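Local coordinates for putative uncharacterized protein (Wolbachia pipientis, PDB 3F4S) that is a thioredoxin-fold oxidoreductase of the DsbA family that probably introduces disulfide bonds into substrate proteins through a CxxC cysteine pair, at residues L25-N30 with P40-E45; D31-D36 with L76-H81; F175-N180 with N204-L209. The protein carries 1 engineered substitution. All blocks are in the same frame, centred on the assembly; numbering follows the deposited sequence.

From the N terminus, the loop after helix 21-24 meets the central sheet in contact 1, which closes a loop of about ten residues and puts 25-30 on the Leu42/Ile44 face of strand 41-47. The chain goes straight on into 31-36, whose edge strand contact 2 pairs with 75-81; this closes about forty residues, holding strand 41-47 and helices 52-60 and 62-70. Contacts 1 and 2 therefore cross along the chain and touch in space. Contact 3 follows in series, closing about two dozen residues with strand 192-194 as it packs C-terminal helix 199-216 on the opposite, Ile177 face. Backbone pairs Leu42 with Lys178 and Ile44 with Phe176 tie it to contact 1.

Contact 1: residues L25-N30 with P40-E45; sequences LLPLPN and PILMIE
Leu25 meets Ile44 just as the chain leaves helix 21-24, and the contact is as much with its backbone as with its side chain. Ile44 CD1 lies 3.7 Å from Leu25 CA. CD1 gets there because CG1 stands anti to the Ile44 carbonyl carbon (chi1 -64°) and the chain then continues extended (chi2 168°). The same methyl also approaches Leu25 CD2, at 4.0 Å, with the two side chains crossing at a slant. Leu25 O, for its part, has Leu42 CD2 3.8 Å away. Leu25 also packs on Phe176 of the next strand, which helps bury it.

At Leu26, CB points away from the strand and the backbone does the touching. Leu26 N is 4.1 Å from Ile44 CD1, and Leu26 CA is 4.2 Å from Leu42 CD2, so the methyls of two residues on one face of strand 41-47 meet successive parts of the loop. Leu26 O receives a weak hydrogen bond from Arg80 NH2. Pro27 completes the row with its ring: CD sits 4.0 Å from Leu42 CD2, and the residue also reaches Ile78 on strand 75-81. From Leu28 onward the loop moves off this strand.

Ile41, Met43 and Glu45 point to the other face of the sheet, so Leu42 and Ile44 alone carry this side of the contact. Methyls of Leu42 and Ile44 against the Leu25 side chain, the Pro27 ring and main chain make a largely buried apolar seam without directional bonds. Shape fits the loop to strand 41-47, and the carbonyl of Leu26 looks instead to Arg80 on the neighbouring strand.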
# COMPACT_ATOMS: atom_id res chain seq x y z
N LEU A 25 -11.20 7.07 -3.96
CA LEU A 25 -10.39 7.64 -2.89
C LEU A 25 -11.07 7.58 -1.52
O LEU A 25 -10.99 8.52 -0.73
CB LEU A 25 -9.96 9.06 -3.23
CG LEU A 25 -8.98 9.16 -4.41
CD1 LEU A 25 -8.46 10.59 -4.55
CD2 LEU A 25 -7.82 8.17 -4.25
N LEU A 26 -11.75 6.47 -1.26
CA LEU A 26 -12.31 6.20 0.05
C LEU A 26 -12.07 4.74 0.37
O LEU A 26 -11.74 3.96 -0.52
CB LEU A 26 -13.81 6.53 0.09
CG LEU A 26 -14.71 5.95 -1.00
CD1 LEU A 26 -14.95 4.46 -0.78
CD2 LEU A 26 -16.04 6.69 -1.05
N PRO A 27 -12.21 4.36 1.65
CA PRO A 27 -12.02 2.95 2.01
C PRO A 27 -13.06 2.07 1.32
O PRO A 27 -14.26 2.27 1.49
CB PRO A 27 -12.23 2.95 3.53
CG PRO A 27 -11.92 4.36 3.94
CD PRO A 27 -12.44 5.20 2.83
N LEU A 28 -12.58 1.11 0.54
CA LEU A 28 -13.45 0.20 -0.20
C LEU A 28 -13.66 -1.10 0.58
O LEU A 28 -12.86 -1.44 1.45
CB LEU A 28 -12.87 -0.09 -1.58
CG LEU A 28 -12.64 1.14 -2.47
CD1 LEU A 28 -11.79 0.78 -3.67
CD2 LEU A 28 -13.96 1.76 -2.91
N PRO A 29 -14.74 -1.83 0.27
CA PRO A 29 -15.05 -3.06 1.01
C PRO A 29 -13.90 -4.06 1.02
O PRO A 29 -13.68 -4.72 2.05
CB PRO A 29 -16.26 -3.63 0.26
CG PRO A 29 -16.91 -2.44 -0.34
CD PRO A 29 -15.80 -1.50 -0.70
N ASN A 30 -13.16 -4.18 -0.08
CA ASN A 30 -12.06 -5.14 -0.17
C ASN A 30 -10.68 -4.59 0.21
O ASN A 30 -9.69 -5.30 0.15
CB ASN A 30 -12.01 -5.77 -1.57
CG ASN A 30 -13.11 -6.79 -1.79
OD1 ASN A 30 -13.89 -7.11 -0.89
ND2 ASN A 30 -13.18 -7.33 -3.01
N PRO A 40 -9.10 10.36 11.82
CA PRO A 40 -9.40 11.64 11.17
C PRO A 40 -8.82 11.75 9.77
O PRO A 40 -9.47 12.36 8.91
CB PRO A 40 -8.74 12.66 12.10
CG PRO A 40 -8.62 11.99 13.40
CD PRO A 40 -8.45 10.53 13.13
N ILE A 41 -7.63 11.19 9.53
CA ILE A 41 -6.94 11.35 8.25
C ILE A 41 -6.86 10.01 7.53
O ILE A 41 -6.78 8.96 8.16
CB ILE A 41 -5.52 11.93 8.45
CG1 ILE A 41 -5.60 13.27 9.19
CG2 ILE A 41 -4.79 12.08 7.11
CD1 ILE A 41 -6.53 14.28 8.54
N LEU A 42 -6.87 10.07 6.20
CA LEU A 42 -6.77 8.88 5.36
C LEU A 42 -5.57 9.00 4.42
O LEU A 42 -5.40 10.02 3.76
CB LEU A 42 -8.03 8.71 4.52
CG LEU A 42 -7.96 7.68 3.39
CD1 LEU A 42 -7.66 6.30 3.96
CD2 LEU A 42 -9.25 7.66 2.58
N MET A 43 -4.76 7.95 4.36
CA MET A 43 -3.70 7.85 3.35
C MET A 43 -3.91 6.60 2.51
O MET A 43 -4.01 5.50 3.05
CB MET A 43 -2.31 7.80 3.99
CG MET A 43 -1.21 7.37 3.01
SD MET A 43 0.42 7.24 3.75
CE MET A 43 0.80 8.97 4.02
N ILE A 44 -3.99 6.78 1.20
CA ILE A 44 -4.01 5.67 0.27
C ILE A 44 -2.71 5.70 -0.50
O ILE A 44 -2.35 6.72 -1.06
CB ILE A 44 -5.19 5.78 -0.72
CG1 ILE A 44 -6.53 5.70 0.03
CG2 ILE A 44 -5.11 4.70 -1.81
CD1 ILE A 44 -7.74 6.10 -0.81
N GLU A 45 -1.99 4.58 -0.50
CA GLU A 45 -0.74 4.48 -1.23
C GLU A 45 -0.86 3.43 -2.33
O GLU A 45 -1.31 2.31 -2.07
CB GLU A 45 0.41 4.09 -0.29
CG GLU A 45 1.70 3.80 -1.03
CD GLU A 45 2.84 3.32 -0.13
OE1 GLU A 45 2.68 3.29 1.11
OE2 GLU A 45 3.91 2.96 -0.67

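Contact 2: residues D31-D36 with L76-H81; sequences DKLLGD and LYIFRH
Arg80 reaches Asp31 because CG stands anti to its own carbonyl carbon (chi1 -69°) and the chain then runs extended to NE (chi3 -175°), which carries NE to the carboxylate. NE bonds to Asp31 OD1 at 3.0 Å and NH2 to Asp31 OD2 at 2.7 Å, a side-on grip with one nitrogen to each oxygen. Both oxygens use their syn lone pairs, and the two flat groups are nearly coplanar, 9° apart. This two-point salt bridge fixes the rotation of the guanidinium, while NH1 is taken by Leu24 O and Tyr46 OH. Asp31 OD2 also accepts Leu28 N. Ile78 CG2 fits against the carboxylate, 3.3 Å from Asp31 OD1.

Further along, the segments run antiparallel. Leu34 and Tyr77 form a hydrogen-bonded pair, with Leu34 N to Tyr77 O and Tyr77 N to Leu34 O both 2.9 Å. Between that pair and the salt bridge the backbones stand too far apart for direct bonds, and two waters fill in. One donates to Asp31 OD1 and Phe79 O and accepts from Lys32 N; the other donates to Lys32 O and Tyr77 O and accepts from Phe79 N.

Side chains pack on both faces. Leu33 and Ile78 lie side by side, pointing the same way, with Leu33 CD2 3.6 Å from Ile78 CG1. On the other face Leu34 CB comes to the edge of the Tyr77 ring, near its plane, 3.9 Å from Tyr77 CD2; that tyrosine's hydroxyl is bonded to Glu45. Leu34 also touches Phe105 and Ile70 of the helices covering this face.

The antiparallel pairing places short strand 33-34 at the sheet's outer edge beside 75-81, the first step of the thioredoxin-fold order 33-34, 75-81, 41-47, 174-179, 192-194.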
# COMPACT_ATOMS: atom_id res chain seq x y z
N ASP A 31 -10.62 -3.32 0.60
CA ASP A 31 -9.35 -2.73 1.01
C ASP A 31 -8.81 -3.42 2.25
O ASP A 31 -9.58 -3.85 3.12
CB ASP A 31 -9.50 -1.23 1.30
CG ASP A 31 -9.25 -0.37 0.08
OD1 ASP A 31 -8.38 -0.71 -0.76
OD2 ASP A 31 -9.90 0.69 -0.03
N LYS A 32 -7.50 -3.55 2.32
CA LYS A 32 -6.84 -3.97 3.54
C LYS A 32 -6.45 -2.71 4.30
O LYS A 32 -5.79 -1.83 3.76
CB LYS A 32 -5.60 -4.80 3.20
CG LYS A 32 -5.89 -6.01 2.33
CD LYS A 32 -6.73 -7.04 3.05
CE LYS A 32 -6.00 -7.61 4.26
NZ LYS A 32 -6.77 -8.74 4.88
N LEU A 33 -6.89 -2.62 5.56
CA LEU A 33 -6.71 -1.41 6.35
C LEU A 33 -5.61 -1.56 7.40
O LEU A 33 -5.38 -2.65 7.92
CB LEU A 33 -8.02 -1.03 7.04
CG LEU A 33 -9.26 -1.03 6.15
CD1 LEU A 33 -10.48 -0.57 6.95
CD2 LEU A 33 -9.07 -0.16 4.93
N LEU A 34 -4.93 -0.46 7.68
CA LEU A 34 -3.99 -0.42 8.80
C LEU A 34 -4.31 0.80 9.66
O LEU A 34 -4.31 1.93 9.17
CB LEU A 34 -2.55 -0.36 8.31
CG LEU A 34 -1.47 -0.59 9.37
CD1 LEU A 34 -1.56 -2.00 9.96
CD2 LEU A 34 -0.07 -0.34 8.81
N GLY A 35 -4.58 0.57 10.93
CA GLY A 35 -4.95 1.65 11.83
C GLY A 35 -6.45 1.72 12.03
O GLY A 35 -7.19 0.82 11.63
N ASP A 36 -6.90 2.80 12.67
CA ASP A 36 -8.31 2.98 13.02
C ASP A 36 -9.14 3.37 11.80
O ASP A 36 -8.88 4.40 11.18
CB ASP A 36 -8.43 4.05 14.10
CG ASP A 36 -9.85 4.19 14.64
OD1 ASP A 36 -10.78 3.60 14.05
OD2 ASP A 36 -10.03 4.89 15.65
N LEU A 76 -5.69 6.59 9.05
CA LEU A 76 -5.97 5.28 8.48
C LEU A 76 -5.12 5.08 7.22
O LEU A 76 -5.11 5.95 6.35
CB LEU A 76 -7.45 5.16 8.13
CG LEU A 76 -7.91 3.93 7.35
CD1 LEU A 76 -7.62 2.66 8.15
CD2 LEU A 76 -9.40 4.01 7.00
N TYR A 77 -4.44 3.95 7.13
CA TYR A 77 -3.54 3.68 6.00
C TYR A 77 -4.07 2.54 5.13
O TYR A 77 -4.33 1.44 5.63
CB TYR A 77 -2.14 3.36 6.51
CG TYR A 77 -1.15 2.88 5.48
CD1 TYR A 77 -0.59 3.76 4.56
CD2 TYR A 77 -0.74 1.55 5.45
CE1 TYR A 77 0.34 3.32 3.62
CE2 TYR A 77 0.18 1.10 4.52
CZ TYR A 77 0.72 1.99 3.61
OH TYR A 77 1.65 1.55 2.68
N ILE A 78 -4.22 2.81 3.84
CA ILE A 78 -4.68 1.82 2.89
C ILE A 78 -3.67 1.66 1.76
O ILE A 78 -3.49 2.57 0.94
CB ILE A 78 -6.04 2.21 2.28
CG1 ILE A 78 -7.09 2.38 3.38
CG2 ILE A 78 -6.47 1.18 1.23
CD1 ILE A 78 -8.48 2.72 2.87
N PHE A 79 -3.01 0.51 1.73
CA PHE A 79 -2.03 0.19 0.70
C PHE A 79 -2.74 -0.56 -0.42
O PHE A 79 -3.46 -1.53 -0.16
CB PHE A 79 -0.92 -0.69 1.27
CG PHE A 79 0.16 -1.02 0.27
CD1 PHE A 79 1.04 -0.04 -0.17
CD2 PHE A 79 0.30 -2.30 -0.23
CE1 PHE A 79 2.03 -0.33 -1.08
CE2 PHE A 79 1.29 -2.61 -1.15
CZ PHE A 79 2.16 -1.62 -1.58
N ARG A 80 -2.54 -0.11 -1.65
CA ARG A 80 -3.10 -0.78 -2.82
C ARG A 80 -1.98 -1.18 -3.77
O ARG A 80 -1.05 -0.40 -4.02
CB ARG A 80 -4.12 0.11 -3.53
CG ARG A 80 -5.40 0.31 -2.71
CD ARG A 80 -6.39 1.27 -3.38
NE ARG A 80 -7.53 1.52 -2.51
CZ ARG A 80 -8.37 2.54 -2.67
NH1 ARG A 80 -8.20 3.39 -3.68
NH2 ARG A 80 -9.39 2.70 -1.83
N HIS A 81 -2.05 -2.40 -4.28
CA HIS A 81 -0.99 -2.94 -5.13
C HIS A 81 -0.98 -2.26 -6.50
O HIS A 81 -2.03 -1.89 -7.04
CB HIS A 81 -1.15 -4.45 -5.30
CG HIS A 81 -0.84 -5.24 -4.07
ND1 HIS A 81 0.42 -5.27 -3.50
CD2 HIS A 81 -1.62 -6.04 -3.30
CE1 HIS A 81 0.40 -6.05 -2.43
NE2 HIS A 81 -0.82 -6.53 -2.29
O HOH W 1 -6.21 -2.22 -0.03
O HOH W 2 -3.30 -0.96 4.37

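Contact 3: residues F175-N180 with N204-L209; sequences FFIKLN and NVIDKL
Leu209 fits tightest here, pushing one methyl onto the main chain of the strand. Its CD2 is 3.6 Å from both Ile177 O and Lys178 CA, and 3.8 Å from Ile177 CG2, so a single branch of the leucine lies against backbone and side chain together. The Leu209 chi1 of -144° is away from a staggered value, possibly a sign of some strain. Ile177 is the strand's main counterpart. Its CG2 faces Leu209, while CD1, at the end of an extended branch (chi2 170°), reaches Val205 CG1 at 4.0 Å.

Elsewhere the fit is looser. Ile206, although buried, brings CG1 only to 4.2 Å from Ile177 CG2. At the far end Leu179, partly exposed, brings CD2 to 3.8 Å from Leu209 O and 4.2 Å from Leu209 CG. The helix turns Asn204 and Asp207 outward to solvent, and Asp207 OD1 there is bonded to Tyr69 OH. CB of Lys178 points away from the helix, and the chain folds back to give a hydrogen bond from NZ to Leu179 O.

The axes of strand 175-179 and helix segment 204-209 run almost parallel, 16° apart and 9.2 Å at closest approach, so one row of side chains along the helix follows the strand. Strand 174-179 lies between 41-47 and 192-194 in the sheet, with Ile177 touching Met43 on one neighbour and His193 on the other. Helix 199-216, which follows strand 192-194 in the chain, completes the C-terminal beta-beta-alpha unit of the thioredoxin fold and reaches on to Ile41 through Leu209.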
# COMPACT_ATOMS: atom_id res chain seq x y z
N PHE A 175 0.71 8.74 -3.45
CA PHE A 175 -0.02 8.83 -2.19
C PHE A 175 -1.17 9.80 -2.30
O PHE A 175 -1.02 10.89 -2.86
CB PHE A 175 0.91 9.32 -1.07
CG PHE A 175 2.15 8.50 -0.91
CD1 PHE A 175 2.20 7.45 0.00
CD2 PHE A 175 3.28 8.77 -1.67
CE1 PHE A 175 3.34 6.69 0.15
CE2 PHE A 175 4.43 8.01 -1.53
CZ PHE A 175 4.46 6.97 -0.61
N PHE A 176 -2.31 9.42 -1.76
CA PHE A 176 -3.42 10.34 -1.63
C PHE A 176 -3.67 10.52 -0.15
O PHE A 176 -3.89 9.55 0.58
CB PHE A 176 -4.67 9.79 -2.34
CG PHE A 176 -4.49 9.62 -3.82
CD1 PHE A 176 -4.70 10.68 -4.69
CD2 PHE A 176 -4.10 8.40 -4.34
CE1 PHE A 176 -4.53 10.53 -6.05
CE2 PHE A 176 -3.92 8.24 -5.70
CZ PHE A 176 -4.14 9.30 -6.56
N ILE A 177 -3.61 11.77 0.30
CA ILE A 177 -3.78 12.09 1.71
C ILE A 177 -4.90 13.11 1.87
O ILE A 177 -4.83 14.21 1.32
CB ILE A 177 -2.48 12.62 2.34
CG1 ILE A 177 -1.31 11.68 2.04
CG2 ILE A 177 -2.66 12.82 3.85
CD1 ILE A 177 0.04 12.25 2.40
N LYS A 178 -5.93 12.74 2.62
CA LYS A 178 -7.14 13.55 2.69
C LYS A 178 -7.87 13.28 3.99
O LYS A 178 -7.53 12.36 4.74
CB LYS A 178 -8.05 13.24 1.50
CG LYS A 178 -8.56 11.81 1.48
CD LYS A 178 -9.29 11.46 0.19
CE LYS A 178 -10.50 12.35 -0.04
NZ LYS A 178 -11.48 12.30 1.08
N LEU A 179 -8.89 14.09 4.27
CA LEU A 179 -9.75 13.86 5.41
C LEU A 179 -10.47 12.54 5.20
O LEU A 179 -10.92 12.24 4.09
CB LEU A 179 -10.76 14.98 5.56
CG LEU A 179 -10.14 16.36 5.81
CD1 LEU A 179 -11.22 17.43 5.87
CD2 LEU A 179 -9.32 16.34 7.09
N ASN A 180 -10.54 11.73 6.25
CA ASN A 180 -11.24 10.46 6.17
C ASN A 180 -12.74 10.69 6.32
O ASN A 180 -13.34 10.25 7.30
CB ASN A 180 -10.71 9.51 7.23
CG ASN A 180 -11.25 8.10 7.09
OD1 ASN A 180 -11.71 7.70 6.02
ND2 ASN A 180 -11.18 7.33 8.17
N ASN A 204 4.60 17.55 7.58
CA ASN A 204 4.04 18.85 7.26
C ASN A 204 2.63 18.74 6.68
O ASN A 204 1.71 19.42 7.13
CB ASN A 204 4.95 19.59 6.27
CG ASN A 204 4.41 20.95 5.88
OD1 ASN A 204 4.16 21.22 4.70
ND2 ASN A 204 4.21 21.82 6.87
N VAL A 205 2.48 17.87 5.69
CA VAL A 205 1.19 17.64 5.04
C VAL A 205 0.17 17.09 6.03
O VAL A 205 -0.95 17.60 6.13
CB VAL A 205 1.33 16.66 3.84
CG1 VAL A 205 -0.04 16.16 3.39
CG2 VAL A 205 2.08 17.31 2.69
N ILE A 206 0.56 16.06 6.77
CA ILE A 206 -0.37 15.37 7.66
C ILE A 206 -0.75 16.22 8.88
O ILE A 206 -1.93 16.28 9.25
CB ILE A 206 0.18 14.00 8.09
CG1 ILE A 206 0.25 13.07 6.88
CG2 ILE A 206 -0.70 13.38 9.16
CD1 ILE A 206 1.07 11.81 7.11
N ASP A 207 0.22 16.88 9.49
CA ASP A 207 -0.06 17.77 10.62
C ASP A 207 -1.08 18.84 10.25
O ASP A 207 -2.02 19.10 11.00
CB ASP A 207 1.22 18.42 11.13
CG ASP A 207 2.05 17.49 11.98
OD1 ASP A 207 1.59 16.35 12.25
OD2 ASP A 207 3.17 17.89 12.37
N LYS A 208 -0.88 19.48 9.10
CA LYS A 208 -1.76 20.55 8.65
C LYS A 208 -3.18 20.04 8.43
O LYS A 208 -4.16 20.68 8.81
CB LYS A 208 -1.22 21.17 7.35
N LEU A 209 -3.29 18.87 7.81
CA LEU A 209 -4.58 18.27 7.53
C LEU A 209 -5.26 17.83 8.82
O LEU A 209 -6.47 18.02 9.00
CB LEU A 209 -4.40 17.07 6.59
CG LEU A 209 -5.46 16.79 5.53
CD1 LEU A 209 -5.77 18.02 4.69
CD2 LEU A 209 -5.00 15.65 4.64